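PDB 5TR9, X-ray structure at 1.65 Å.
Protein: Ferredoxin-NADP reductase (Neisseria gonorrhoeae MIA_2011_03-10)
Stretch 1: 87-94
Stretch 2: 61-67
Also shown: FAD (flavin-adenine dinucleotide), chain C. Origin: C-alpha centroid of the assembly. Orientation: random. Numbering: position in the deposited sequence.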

# COMPACT_ATOMS: atom_id res chain seq x y z
N GLY A 87 10.35 -17.73 -5.51
CA GLY A 87 9.22 -17.72 -4.61
C GLY A 87 8.11 -18.63 -5.10
O GLY A 87 7.76 -18.64 -6.28
N PRO A 88 7.54 -19.45 -4.20
CA PRO A 88 6.54 -20.42 -4.66
C PRO A 88 5.24 -19.79 -5.13
O PRO A 88 4.70 -20.22 -6.16
CB PRO A 88 6.35 -21.33 -3.44
CG PRO A 88 6.75 -20.49 -2.27
CD PRO A 88 7.90 -19.65 -2.78
N MET A 89 4.70 -18.80 -4.42
CA MET A 89 3.47 -18.17 -4.92
C MET A 89 3.75 -17.41 -6.21
O MET A 89 2.92 -17.41 -7.13
CB MET A 89 2.86 -17.25 -3.87
CG MET A 89 1.41 -16.86 -4.19
SD MET A 89 0.31 -18.27 -3.88
CE MET A 89 -1.22 -17.43 -3.48
N SER A 90 4.92 -16.78 -6.29
CA SER A 90 5.28 -16.03 -7.49
C SER A 90 5.30 -16.92 -8.72
O SER A 90 4.87 -16.50 -9.80
CB SER A 90 6.64 -15.34 -7.29
OG SER A 90 6.54 -14.40 -6.24
N ALA A 91 5.77 -18.17 -8.57
CA ALA A 91 5.78 -19.09 -9.71
C ALA A 91 4.36 -19.39 -10.17
O ALA A 91 4.11 -19.56 -11.36
CB ALA A 91 6.50 -20.37 -9.33
N LEU A 92 3.43 -19.51 -9.22
CA LEU A 92 2.04 -19.74 -9.61
C LEU A 92 1.44 -18.50 -10.26
O LEU A 92 0.71 -18.60 -11.25
CB LEU A 92 1.21 -20.17 -8.40
CG LEU A 92 1.71 -21.46 -7.75
CD1 LEU A 92 0.96 -21.69 -6.44
CD2 LEU A 92 1.57 -22.66 -8.68
N PHE A 93 1.72 -17.31 -9.70
CA PHE A 93 1.22 -16.09 -10.31
C PHE A 93 1.73 -15.94 -11.74
O PHE A 93 1.01 -15.45 -12.61
CB PHE A 93 1.64 -14.87 -9.48
CG PHE A 93 0.84 -14.63 -8.23
CD1 PHE A 93 -0.32 -15.33 -7.96
CD2 PHE A 93 1.26 -13.66 -7.33
CE1 PHE A 93 -1.05 -15.06 -6.80
CE2 PHE A 93 0.54 -13.39 -6.17
CZ PHE A 93 -0.61 -14.08 -5.91
N ALA A 94 2.97 -16.37 -11.99
CA ALA A 94 3.56 -16.19 -13.31
C ALA A 94 2.88 -17.05 -14.37
O ALA A 94 2.96 -16.73 -15.56
CB ALA A 94 5.05 -16.52 -13.26
PA FAD C . 7.74 -16.00 -0.23
O1A FAD C . 8.18 -17.38 0.12
O2A FAD C . 6.47 -15.50 0.45
O5B FAD C . 8.84 -14.94 0.10
C5B FAD C . 10.21 -15.14 -0.30
C4B FAD C . 10.96 -13.87 0.04
O4B FAD C . 10.59 -12.84 -0.90
C3B FAD C . 10.63 -13.27 1.40
O3B FAD C . 11.40 -13.86 2.45
C2B FAD C . 10.99 -11.80 1.21
O2B FAD C . 12.39 -11.58 1.37
C1B FAD C . 10.64 -11.57 -0.26
N9A FAD C . 9.37 -10.91 -0.50
C8A FAD C . 8.11 -11.42 -0.35
N7A FAD C . 7.15 -10.60 -0.70
C5A FAD C . 7.83 -9.47 -1.12
C6A FAD C . 7.39 -8.23 -1.62
N6A FAD C . 6.10 -7.91 -1.77
N1A FAD C . 8.33 -7.31 -1.94
C2A FAD C . 9.62 -7.63 -1.79
N3A FAD C . 10.15 -8.76 -1.33
C4A FAD C . 9.20 -9.65 -1.02
N1 FAD C . 3.21 -9.09 -1.57
C2 FAD C . 2.86 -8.39 -2.69
O2 FAD C . 3.45 -8.56 -3.77
N3 FAD C . 1.84 -7.45 -2.61
C4 FAD C . 1.11 -7.14 -1.47
O4 FAD C . 0.21 -6.30 -1.50
C4X FAD C . 1.49 -7.90 -0.30
N5 FAD C . 0.86 -7.65 0.84
C5X FAD C . 1.23 -8.38 1.95
C6 FAD C . 0.58 -8.14 3.16
C7 FAD C . 0.91 -8.85 4.31
C7M FAD C . 0.17 -8.57 5.59
C8 FAD C . 1.91 -9.83 4.25
C8M FAD C . 2.28 -10.62 5.48
C9 FAD C . 2.57 -10.07 3.05
C9A FAD C . 2.24 -9.36 1.90
N10 FAD C . 2.91 -9.55 0.67
C10 FAD C . 2.54 -8.86 -0.45
C1' FAD C . 3.87 -10.65 0.50
C2' FAD C . 3.15 -11.87 -0.10
O2' FAD C . 2.27 -12.47 0.85
C3' FAD C . 4.14 -12.92 -0.61
O3' FAD C . 5.12 -13.17 0.40
C4' FAD C . 4.74 -12.59 -1.97
O4' FAD C . 3.71 -12.64 -2.96
C5' FAD C . 5.85 -13.54 -2.38
O5' FAD C . 5.37 -14.89 -2.28
P FAD C . 6.29 -16.12 -2.70
O1P FAD C . 6.68 -16.00 -4.16
O2P FAD C . 5.61 -17.36 -2.24
O3P FAD C . 7.60 -15.85 -1.80
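Stretch 2, residues 61-67: FIWRAYS

Residues 61-67 form an extended strand, with phi between -146° and -70° and psi between 132° and 160° throughout. The strand runs almost perpendicular to the helix of residues 88-94: the angle between their N-to-C directions is 94°, the signed crossing angle is -94°, and the axes approach to 9.5 Å. The nearest pair of CA atoms, Met89 CA and Ile62 CA, is 7.4 Å apart, so the two backbones are held apart by side chains, and no hydrogen bond passes directly between them. Together the two stretches bury 347 Å².

The strand alternation sets which residues meet the helix. The CA-to-CB bonds of Ile62, Arg64 and Tyr66 point toward it, whereas that of Trp63 points away; Phe61, Ala65 and Ser67 make no contact with it. On the helix side, Pro88, Met89, Leu92 and Phe93 point toward the strand, the spacing expected of one helical face.

Apolar packing begins at Ile62, whose chi1 and chi2 are both t. Its CD1 lies 3.8 Å from Pro88 CB, and its CG2 lies 3.6 Å from Leu92 CD1 and 4.0 Å from Met89 SD. Ile62 thus touches three helix residues, Pro88 and Met89 in the first turn and Leu92 in the next. Met89, with 81 Å² covered, spans the strand: besides reaching Ile62, it places CB 3.8 Å from Arg64 CG and CG 3.2 Å from Tyr66 OH. The Met89 CG atom lies at the edge of the tyrosine ring, near its plane.

The aromatic contact is made by Tyr66 and Phe93, both with chi1 in the m well. Their ring centroids are 5.2 Å apart and their planes meet at 52°, an oblique arrangement. Phe93 CE2 approaches Tyr66 OH to 3.2 Å and Tyr66 CZ to 3.4 Å, so the contact is concentrated at the phenolic end of the tyrosine.

Arg64 combines packing with polar contacts. Its NH2 lies 3.6 Å from Pro88 CG, while Arg64 NH1 donates to Trp63 O at 3.0 Å, a nearly linear bond (166°) that helps hold the guanidinium in place.

The polar link between the stretches runs through FAD. From the strand, Arg64 NE donates to FAD O2A at 2.9 Å and Arg64 NH2 to FAD O1A at 3.3 Å, both on the phosphate of PA. From the helix, Met89 N donates to FAD O2P at 2.8 Å, and Ser90 N and Ser90 OG both donate to FAD O1P, at 2.9 and 2.6 Å. The free amides of a helix N-terminus suit this role. Gly87, at the N-cap, brings CA within 3.1 Å of FAD O1P; an ideal CB there would lie 2.1 Å from that oxygen and clash. Farther along the strand, Tyr66 OH hydrogen-bonds FAD O4' at 2.7 Å, Ala65 O accepts from FAD O2' at 2.7 Å, and Ser67 N donates to FAD O4 at 3.2 Å.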

# COMPACT_ATOMS: atom_id res chain seq x y z
N PHE A 61 -2.34 -26.97 0.07
CA PHE A 61 -2.65 -25.57 -0.20
C PHE A 61 -1.37 -24.76 -0.15
O PHE A 61 -0.37 -25.17 0.44
CB PHE A 61 -3.62 -24.98 0.85
CG PHE A 61 -4.97 -25.63 0.87
CD1 PHE A 61 -5.19 -26.79 1.59
CD2 PHE A 61 -6.04 -25.06 0.19
CE1 PHE A 61 -6.44 -27.39 1.62
CE2 PHE A 61 -7.29 -25.65 0.21
CZ PHE A 61 -7.49 -26.81 0.93
N ILE A 62 -1.43 -23.58 -0.77
CA ILE A 62 -0.49 -22.51 -0.50
C ILE A 62 -1.28 -21.23 -0.32
O ILE A 62 -2.23 -20.97 -1.07
CB ILE A 62 0.58 -22.37 -1.61
CG1 ILE A 62 1.59 -21.28 -1.23
CG2 ILE A 62 -0.04 -22.13 -2.98
CD1 ILE A 62 2.82 -21.25 -2.13
N TRP A 63 -0.93 -20.45 0.70
CA TRP A 63 -1.63 -19.22 1.04
C TRP A 63 -0.65 -18.08 1.23
O TRP A 63 0.40 -18.26 1.85
CB TRP A 63 -2.42 -19.38 2.33
CG TRP A 63 -3.56 -20.32 2.26
CD1 TRP A 63 -3.57 -21.63 2.63
CD2 TRP A 63 -4.88 -20.02 1.80
NE1 TRP A 63 -4.82 -22.17 2.43
CE2 TRP A 63 -5.64 -21.20 1.91
CE3 TRP A 63 -5.50 -18.86 1.30
CZ2 TRP A 63 -6.99 -21.26 1.54
CZ3 TRP A 63 -6.84 -18.92 0.93
CH2 TRP A 63 -7.56 -20.12 1.05
N ARG A 64 -1.04 -16.88 0.76
CA ARG A 64 -0.26 -15.66 0.98
C ARG A 64 -1.19 -14.46 1.13
O ARG A 64 -2.29 -14.44 0.59
CB ARG A 64 0.73 -15.39 -0.17
CG ARG A 64 1.87 -16.40 -0.31
CD ARG A 64 2.84 -16.32 0.86
NE ARG A 64 4.08 -17.08 0.63
CZ ARG A 64 4.22 -18.38 0.87
NH1 ARG A 64 3.19 -19.10 1.32
NH2 ARG A 64 5.39 -18.97 0.65
N ALA A 65 -0.70 -13.43 1.84
CA ALA A 65 -1.48 -12.21 2.06
C ALA A 65 -1.16 -11.15 1.00
O ALA A 65 -0.01 -10.99 0.57
CB ALA A 65 -1.19 -11.64 3.45
N TYR A 66 -2.20 -10.40 0.59
CA TYR A 66 -2.07 -9.30 -0.37
C TYR A 66 -3.01 -8.18 0.01
O TYR A 66 -4.19 -8.42 0.27
CB TYR A 66 -2.39 -9.77 -1.81
CG TYR A 66 -1.43 -10.84 -2.21
CD1 TYR A 66 -0.17 -10.52 -2.72
CD2 TYR A 66 -1.74 -12.18 -2.00
CE1 TYR A 66 0.74 -11.51 -3.01
CE2 TYR A 66 -0.84 -13.17 -2.28
CZ TYR A 66 0.39 -12.83 -2.80
OH TYR A 66 1.29 -13.83 -3.06
N SER A 67 -2.50 -6.95 0.03
CA SER A 67 -3.39 -5.81 0.29
C SER A 67 -4.33 -5.57 -0.88
O SER A 67 -3.91 -5.58 -2.04
CB SER A 67 -2.58 -4.54 0.53
OG SER A 67 -1.66 -4.71 1.59